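Local coordinates for protein nitrilotriacetate monooxygenase (Burkholderia pseudomallei, PDB 3SDO) that probably acts as a flavin-dependent monooxygenase of the NtaA/SnaA/DszA family, using FMN and molecular oxygen to oxidise its substrate, at residues F41-I54 and T401-L413. Sequence-based numbering, arbitrary orientation.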
ATOM      1  N   PHE A  41       2.281 -11.188  12.529  1.00 19.26           N
ATOM      2  CA  PHE A  41       2.232 -10.384  13.761  1.00 18.58           C
ATOM      3  C   PHE A  41       1.259  -9.223  13.665  1.00 17.89           C
ATOM      4  O   PHE A  41       0.442  -9.027  14.594  1.00 18.15           O
ATOM      5  CB  PHE A  41       3.618  -9.877  14.115  1.00 19.35           C
ATOM      6  CG  PHE A  41       3.651  -9.000  15.340  1.00 18.17           C
ATOM      7  CD1 PHE A  41       3.558  -9.558  16.601  1.00 19.71           C
ATOM      8  CD2 PHE A  41       3.761  -7.629  15.218  1.00 18.25           C
ATOM      9  CE1 PHE A  41       3.609  -8.750  17.744  1.00 22.29           C
ATOM     10  CE2 PHE A  41       3.827  -6.825  16.355  1.00 18.50           C
ATOM     11  CZ  PHE A  41       3.741  -7.385  17.605  1.00 19.44           C
ATOM     12  N   TYR A  42       1.313  -8.447  12.572  1.00 17.55           N
ATOM     13  CA  TYR A  42       0.330  -7.383  12.372  1.00 16.91           C
ATOM     14  C   TYR A  42      -1.128  -7.908  12.340  1.00 16.85           C
ATOM     15  O   TYR A  42      -2.009  -7.269  12.901  1.00 16.64           O
ATOM     16  CB  TYR A  42       0.597  -6.555  11.109  1.00 17.44           C
ATOM     17  CG  TYR A  42       1.804  -5.642  11.185  1.00 17.10           C
ATOM     18  CD1 TYR A  42       3.074  -6.137  10.916  1.00 18.83           C
ATOM     19  CD2 TYR A  42       1.680  -4.301  11.484  1.00 17.36           C
ATOM     20  CE1 TYR A  42       4.181  -5.338  10.967  1.00 17.59           C
ATOM     21  CE2 TYR A  42       2.805  -3.478  11.540  1.00 16.66           C
ATOM     22  CZ  TYR A  42       4.039  -4.001  11.251  1.00 17.46           C
ATOM     23  OH  TYR A  42       5.156  -3.208  11.296  1.00 18.65           O
ATOM     24  N   VAL A  43      -1.358  -9.073  11.727  1.00 16.34           N
ATOM     25  CA  VAL A  43      -2.687  -9.674  11.697  1.00 15.97           C
ATOM     26  C   VAL A  43      -3.170 -10.026  13.116  1.00 16.04           C
ATOM     27  O   VAL A  43      -4.297  -9.738  13.495  1.00 15.33           O
ATOM     28  CB  VAL A  43      -2.756 -10.947  10.820  1.00 16.51           C
ATOM     29  CG1 VAL A  43      -4.180 -11.562  10.912  1.00 15.64           C
ATOM     30  CG2 VAL A  43      -2.386 -10.643   9.343  1.00 15.68           C
ATOM     31  N   ASP A  44      -2.304 -10.652  13.886  1.00 15.75           N
ATOM     32  CA  ASP A  44      -2.623 -11.005  15.264  1.00 17.04           C
ATOM     33  C   ASP A  44      -2.986  -9.778  16.114  1.00 17.17           C
ATOM     34  O   ASP A  44      -4.030  -9.767  16.785  1.00 16.92           O
ATOM     35  CB  ASP A  44      -1.454 -11.763  15.877  1.00 17.82           C
ATOM     36  CG  ASP A  44      -1.642 -12.037  17.351  1.00 20.22           C
ATOM     37  OD1 ASP A  44      -2.056 -13.148  17.682  1.00 25.22           O
ATOM     38  OD2 ASP A  44      -1.397 -11.142  18.172  1.00 19.87           O
ATOM     39  N   ARG A  45      -2.166  -8.731  16.025  1.00 17.00           N
ATOM     40  CA  ARG A  45      -2.421  -7.496  16.751  1.00 17.16           C
ATOM     41  C   ARG A  45      -3.669  -6.759  16.252  1.00 17.48           C
ATOM     42  O   ARG A  45      -4.454  -6.273  17.058  1.00 17.66           O
ATOM     43  CB  ARG A  45      -1.208  -6.593  16.713  1.00 16.68           C
ATOM     44  CG  ARG A  45       0.062  -7.199  17.317  1.00 15.39           C
ATOM     45  CD  ARG A  45      -0.013  -7.373  18.801  1.00 15.71           C
ATOM     46  NE  ARG A  45      -0.718  -8.591  19.204  1.00 16.44           N
ATOM     47  CZ  ARG A  45      -1.028  -8.912  20.454  1.00 18.37           C
ATOM     48  NH1 ARG A  45      -1.671 -10.055  20.702  1.00 19.19           N
ATOM     49  NH2 ARG A  45      -0.687  -8.118  21.460  1.00 20.58           N
ATOM     50  N   ALA A  46      -3.873  -6.683  14.938  1.00 17.90           N
ATOM     51  CA  ALA A  46      -5.087  -6.054  14.409  1.00 18.01           C
ATOM     52  C   ALA A  46      -6.337  -6.793  14.885  1.00 18.08           C
ATOM     53  O   ALA A  46      -7.317  -6.156  15.279  1.00 17.84           O
ATOM     54  CB  ALA A  46      -5.053  -5.952  12.856  1.00 17.68           C
ATOM     55  N   ARG A  47      -6.286  -8.129  14.882  1.00 18.41           N
ATOM     56  CA  ARG A  47      -7.430  -8.946  15.334  1.00 18.56           C
ATOM     57  C   ARG A  47      -7.685  -8.826  16.827  1.00 18.66           C
ATOM     58  O   ARG A  47      -8.819  -8.738  17.260  1.00 18.50           O
ATOM     59  CB  ARG A  47      -7.244 -10.413  14.945  1.00 18.33           C
ATOM     60  CG  ARG A  47      -7.460 -10.625  13.453  1.00 18.85           C
ATOM     61  CD  ARG A  47      -7.170 -12.041  13.068  1.00 20.10           C
ATOM     62  NE  ARG A  47      -7.613 -12.355  11.710  1.00 19.95           N
ATOM     63  CZ  ARG A  47      -7.281 -13.469  11.074  1.00 25.09           C
ATOM     64  NH1 ARG A  47      -6.463 -14.362  11.655  1.00 26.22           N
ATOM     65  NH2 ARG A  47      -7.773 -13.712   9.868  1.00 25.68           N
ATOM     66  N   ARG A  48      -6.610  -8.778  17.595  1.00 19.04           N
ATOM     67  CA  ARG A  48      -6.681  -8.564  19.039  1.00 18.80           C
ATOM     68  C   ARG A  48      -7.397  -7.254  19.340  1.00 18.18           C
ATOM     69  O   ARG A  48      -8.303  -7.205  20.179  1.00 18.73           O
ATOM     70  CB  ARG A  48      -5.264  -8.533  19.618  1.00 18.89           C
ATOM     71  CG  ARG A  48      -5.170  -8.714  21.114  1.00 19.66           C
ATOM     72  CD  ARG A  48      -5.435 -10.147  21.502  1.00 23.47           C
ATOM     73  NE  ARG A  48      -4.914 -10.469  22.823  1.00 26.27           N
ATOM     74  CZ  ARG A  48      -5.586 -10.361  23.966  1.00 26.14           C
ATOM     75  NH1 ARG A  48      -6.844  -9.944  23.999  1.00 27.33           N
ATOM     76  NH2 ARG A  48      -4.994 -10.712  25.085  1.00 27.06           N
ATOM     77  N   ALA A  49      -6.994  -6.188  18.655  1.00 17.35           N
ATOM     78  CA  ALA A  49      -7.637  -4.890  18.828  1.00 16.86           C
ATOM     79  C   ALA A  49      -9.106  -4.910  18.370  1.00 16.04           C
ATOM     80  O   ALA A  49      -9.988  -4.423  19.079  1.00 14.79           O
ATOM     81  CB  ALA A  49      -6.845  -3.790  18.085  1.00 15.47           C
ATOM     82  N   GLU A  50      -9.352  -5.494  17.204  1.00 16.11           N
ATOM     83  CA  GLU A  50     -10.689  -5.552  16.634  1.00 16.85           C
ATOM     84  C   GLU A  50     -11.642  -6.308  17.564  1.00 17.92           C
ATOM     85  O   GLU A  50     -12.785  -5.898  17.779  1.00 16.39           O
ATOM     86  CB  GLU A  50     -10.662  -6.228  15.256  1.00 17.29           C
ATOM     87  CG  GLU A  50     -12.031  -6.373  14.609  1.00 18.71           C
ATOM     88  CD  GLU A  50     -11.951  -6.946  13.200  1.00 22.35           C
ATOM     89  OE1 GLU A  50     -11.599  -8.144  13.059  1.00 21.20           O
ATOM     90  OE2 GLU A  50     -12.219  -6.194  12.232  1.00 19.04           O
ATOM     91  N   ASN A  51     -11.181  -7.427  18.100  1.00 17.78           N
ATOM     92  CA  ASN A  51     -12.048  -8.227  18.954  1.00 19.45           C
ATOM     93  C   ASN A  51     -12.418  -7.509  20.276  1.00 19.56           C
ATOM     94  O   ASN A  51     -13.419  -7.848  20.901  1.00 20.58           O
ATOM     95  CB  ASN A  51     -11.376  -9.561  19.257  1.00 20.33           C
ATOM     96  CG  ASN A  51     -11.350 -10.490  18.061  1.00 23.57           C
ATOM     97  OD1 ASN A  51     -12.041 -10.265  17.057  1.00 24.86           O
ATOM     98  ND2 ASN A  51     -10.590 -11.578  18.188  1.00 24.86           N
ATOM     99  N   ALA A  52     -11.612  -6.522  20.674  1.00 19.29           N
ATOM    100  CA  ALA A  52     -11.835  -5.727  21.892  1.00 18.96           C
ATOM    101  C   ALA A  52     -12.711  -4.487  21.643  1.00 18.92           C
ATOM    102  O   ALA A  52     -13.059  -3.748  22.577  1.00 19.29           O
ATOM    103  CB  ALA A  52     -10.464  -5.302  22.462  1.00 18.97           C
ATOM    104  N   GLY A  53     -13.046  -4.237  20.386  1.00 18.67           N
ATOM    105  CA  GLY A  53     -13.834  -3.063  20.034  1.00 19.00           C
ATOM    106  C   GLY A  53     -13.054  -1.781  19.788  1.00 18.41           C
ATOM    107  O   GLY A  53     -13.636  -0.695  19.745  1.00 18.70           O
ATOM    108  N   ILE A  54     -11.748  -1.893  19.591  1.00 17.68           N
ATOM    109  CA  ILE A  54     -10.944  -0.749  19.185  1.00 17.31           C
ATOM    110  C   ILE A  54     -11.359  -0.338  17.761  1.00 16.71           C
ATOM    111  O   ILE A  54     -11.536  -1.164  16.884  1.00 15.67           O
ATOM    112  CB  ILE A  54      -9.421  -1.046  19.343  1.00 16.64           C
ATOM    113  CG1 ILE A  54      -9.088  -1.155  20.823  1.00 17.89           C
ATOM    114  CG2 ILE A  54      -8.559   0.046  18.718  1.00 16.87           C
ATOM    115  CD1 ILE A  54      -7.633  -1.543  21.145  1.00 17.04           C
ATOM    116  N   THR A 401       4.117  -3.728  21.619  1.00 19.84           N
ATOM    117  CA  THR A 401       2.816  -4.051  21.029  1.00 20.43           C
ATOM    118  C   THR A 401       2.244  -5.403  21.524  1.00 20.61           C
ATOM    119  O   THR A 401       1.027  -5.617  21.501  1.00 20.98           O
ATOM    120  CB  THR A 401       2.909  -4.090  19.485  1.00 20.70           C
ATOM    121  OG1 THR A 401       3.698  -2.980  19.002  1.00 21.87           O
ATOM    122  CG2 THR A 401       1.524  -4.046  18.862  1.00 21.30           C
ATOM    123  N   GLY A 402       3.130  -6.301  21.946  1.00 21.00           N
ATOM    124  CA  GLY A 402       2.747  -7.589  22.544  1.00 21.09           C
ATOM    125  C   GLY A 402       2.022  -7.426  23.868  1.00 20.98           C
ATOM    126  O   GLY A 402       0.802  -7.279  23.905  1.00 20.42           O
ATOM    127  N   PHE A 403       2.754  -7.449  24.973  1.00 21.58           N
ATOM    128  CA  PHE A 403       2.102  -7.392  26.290  1.00 21.17           C
ATOM    129  C   PHE A 403       1.356  -6.094  26.502  1.00 20.06           C
ATOM    130  O   PHE A 403       0.348  -6.082  27.189  1.00 21.08           O
ATOM    131  CB  PHE A 403       3.083  -7.644  27.437  1.00 21.99           C
ATOM    132  CG  PHE A 403       3.856  -6.435  27.860  1.00 22.29           C
ATOM    133  CD1 PHE A 403       3.328  -5.553  28.776  1.00 20.33           C
ATOM    134  CD2 PHE A 403       5.115  -6.188  27.347  1.00 23.10           C
ATOM    135  CE1 PHE A 403       4.043  -4.447  29.185  1.00 23.50           C
ATOM    136  CE2 PHE A 403       5.834  -5.081  27.746  1.00 23.93           C
ATOM    137  CZ  PHE A 403       5.300  -4.205  28.668  1.00 23.43           C
ATOM    138  N   GLY A 404       1.825  -5.003  25.901  1.00 20.09           N
ATOM    139  CA  GLY A 404       1.136  -3.719  26.032  1.00 19.02           C
ATOM    140  C   GLY A 404      -0.325  -3.759  25.612  1.00 18.64           C
ATOM    141  O   GLY A 404      -1.219  -3.306  26.353  1.00 17.57           O
ATOM    142  N   LEU A 405      -0.586  -4.262  24.406  1.00 18.12           N
ATOM    143  CA  LEU A 405      -1.957  -4.339  23.936  1.00 18.49           C
ATOM    144  C   LEU A 405      -2.763  -5.389  24.703  1.00 18.81           C
ATOM    145  O   LEU A 405      -3.929  -5.155  25.027  1.00 19.69           O
ATOM    146  CB  LEU A 405      -2.001  -4.647  22.440  1.00 18.56           C
ATOM    147  CG  LEU A 405      -3.367  -4.657  21.749  1.00 18.48           C
ATOM    148  CD1 LEU A 405      -4.032  -3.284  21.781  1.00 18.90           C
ATOM    149  CD2 LEU A 405      -3.162  -5.108  20.294  1.00 19.45           C
ATOM    150  N   ASP A 406      -2.167  -6.555  24.965  1.00 19.19           N
ATOM    151  CA  ASP A 406      -2.849  -7.598  25.726  1.00 19.94           C
ATOM    152  C   ASP A 406      -3.343  -7.039  27.066  1.00 20.47           C
ATOM    153  O   ASP A 406      -4.509  -7.214  27.422  1.00 20.59           O
ATOM    154  CB  ASP A 406      -1.932  -8.785  26.011  1.00 20.56           C
ATOM    155  CG  ASP A 406      -1.548  -9.556  24.759  1.00 22.01           C
ATOM    156  OD1 ASP A 406      -2.093  -9.292  23.671  1.00 25.22           O
ATOM    157  OD2 ASP A 406      -0.702 -10.442  24.871  1.00 22.77           O
ATOM    158  N   ASP A 407      -2.448  -6.385  27.810  1.00 20.99           N
ATOM    159  CA  ASP A 407      -2.817  -5.800  29.112  1.00 21.19           C
ATOM    160  C   ASP A 407      -3.941  -4.804  28.967  1.00 21.39           C
ATOM    161  O   ASP A 407      -4.885  -4.770  29.785  1.00 21.09           O
ATOM    162  CB  ASP A 407      -1.647  -5.065  29.762  1.00 21.72           C
ATOM    163  CG  ASP A 407      -0.580  -6.000  30.320  1.00 23.91           C
ATOM    164  OD1 ASP A 407      -0.782  -7.228  30.337  1.00 23.92           O
ATOM    165  OD2 ASP A 407       0.493  -5.480  30.715  1.00 24.84           O
ATOM    166  N   PHE A 408      -3.826  -3.932  27.967  1.00 21.63           N
ATOM    167  CA  PHE A 408      -4.796  -2.873  27.817  1.00 21.92           C
ATOM    168  C   PHE A 408      -6.181  -3.448  27.512  1.00 22.26           C
ATOM    169  O   PHE A 408      -7.173  -3.080  28.153  1.00 21.77           O
ATOM    170  CB  PHE A 408      -4.367  -1.870  26.743  1.00 21.95           C
ATOM    171  CG  PHE A 408      -5.337  -0.763  26.561  1.00 24.10           C
ATOM    172  CD1 PHE A 408      -6.334  -0.857  25.603  1.00 27.21           C
ATOM    173  CD2 PHE A 408      -5.290   0.356  27.387  1.00 26.70           C
ATOM    174  CE1 PHE A 408      -7.266   0.154  25.453  1.00 28.75           C
ATOM    175  CE2 PHE A 408      -6.216   1.359  27.243  1.00 28.10           C
ATOM    176  CZ  PHE A 408      -7.211   1.255  26.275  1.00 27.54           C
ATOM    177  N   VAL A 409      -6.259  -4.361  26.549  1.00 22.63           N
ATOM    178  CA  VAL A 409      -7.566  -4.896  26.150  1.00 22.78           C
ATOM    179  C   VAL A 409      -8.162  -5.823  27.204  1.00 23.22           C
ATOM    180  O   VAL A 409      -9.372  -5.834  27.393  1.00 23.96           O
ATOM    181  CB  VAL A 409      -7.547  -5.598  24.742  1.00 22.99           C
ATOM    182  CG1 VAL A 409      -7.133  -4.608  23.661  1.00 23.35           C
ATOM    183  CG2 VAL A 409      -6.658  -6.807  24.721  1.00 24.83           C
ATOM    184  N   ASP A 410      -7.330  -6.588  27.897  1.00 23.82           N
ATOM    185  CA  ASP A 410      -7.836  -7.531  28.885  1.00 24.41           C
ATOM    186  C   ASP A 410      -8.178  -6.864  30.223  1.00 24.34           C
ATOM    187  O   ASP A 410      -9.087  -7.310  30.922  1.00 23.67           O
ATOM    188  CB  ASP A 410      -6.842  -8.683  29.091  1.00 25.79           C
ATOM    189  CG  ASP A 410      -6.760  -9.618  27.883  1.00 26.81           C
ATOM    190  OD1 ASP A 410      -7.568  -9.515  26.930  1.00 30.23           O
ATOM    191  OD2 ASP A 410      -5.872 -10.469  27.884  1.00 32.05           O
ATOM    192  N   HIS A 411      -7.480  -5.785  30.568  1.00 24.31           N
ATOM    193  CA  HIS A 411      -7.606  -5.209  31.901  1.00 24.76           C
ATOM    194  C   HIS A 411      -8.146  -3.792  31.959  1.00 23.19           C
ATOM    195  O   HIS A 411      -8.877  -3.478  32.868  1.00 24.14           O
ATOM    196  CB  HIS A 411      -6.287  -5.333  32.643  1.00 25.85           C
ATOM    197  CG  HIS A 411      -5.843  -6.750  32.773  1.00 31.65           C
ATOM    198  ND1 HIS A 411      -4.770  -7.259  32.074  1.00 38.93           N
ATOM    199  CD2 HIS A 411      -6.405  -7.797  33.421  1.00 36.34           C
ATOM    200  CE1 HIS A 411      -4.651  -8.550  32.337  1.00 41.03           C
ATOM    201  NE2 HIS A 411      -5.634  -8.902  33.150  1.00 41.96           N
ATOM    202  N   VAL A 412      -7.821  -2.939  30.999  1.00 21.56           N
ATOM    203  CA  VAL A 412      -8.321  -1.576  31.042  1.00 19.87           C
ATOM    204  C   VAL A 412      -9.716  -1.420  30.429  1.00 19.56           C
ATOM    205  O   VAL A 412     -10.614  -0.828  31.063  1.00 17.95           O
ATOM    206  CB  VAL A 412      -7.336  -0.577  30.421  1.00 19.99           C
ATOM    207  CG1 VAL A 412      -7.898   0.805  30.539  1.00 18.82           C
ATOM    208  CG2 VAL A 412      -5.974  -0.668  31.137  1.00 19.54           C
ATOM    209  N   LEU A 413      -9.925  -1.961  29.227  1.00 18.89           N
ATOM    210  CA  LEU A 413     -11.209  -1.759  28.559  1.00 18.55           C
ATOM    211  C   LEU A 413     -12.411  -2.247  29.377  1.00 18.99           C
ATOM    212  O   LEU A 413     -13.422  -1.569  29.411  1.00 19.30           O
ATOM    213  CB  LEU A 413     -11.204  -2.344  27.132  1.00 18.49           C
ATOM    214  CG  LEU A 413     -10.299  -1.614  26.116  1.00 19.37           C
ATOM    215  CD1 LEU A 413     -10.360  -2.255  24.695  1.00 19.35           C
ATOM    216  CD2 LEU A 413     -10.647  -0.117  26.034  1.00 19.51           C
TER
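Two neighbouring helices on the outside of a TIM barrel are joined by Arg-45 and Arg-48, each a knob among four residues of the later helix; the segments 41-51 and 401-413 run nearly parallel, their axes 10° apart in direction and 10.3 Å apart at closest approach. The chain of Arg-45 is bent twice, at chi2 and chi3, which brings its guanidinium edge-on to helix 401-413. There NH2 gives a fairly straight bond to Thr-401 O (3.0 Å, 162°), and NH1 and NH2 together grip one oxygen, Asp-406 OD1, NH2 from above the carboxylate plane at 2.9 Å. NE and NH1 hold Asp-44 OD2, so arginine can serve both helices at once. Arg-48 pairs end-on with Asp-410, NH1 to OD1 and NH2 to OD2 (2.9 Å), while Val-409 CG2 lies over a face of its guanidinium. Toward the C-terminal end of helix 39-51 the contact turns apolar: Ala-52 CB, small enough for close approach, meets Val-409 CG1 at 3.6 Å, and Ile-54 CD1 touches Leu-405 CD1 and Val-409 CG1. Ile-54 also packs on Val-14 and Leu-396. A salt-bridge network beside an apolar patch thus joins the helices following strands 11-15 and 393-396, first and last of the luciferase-like (beta/alpha) barrel.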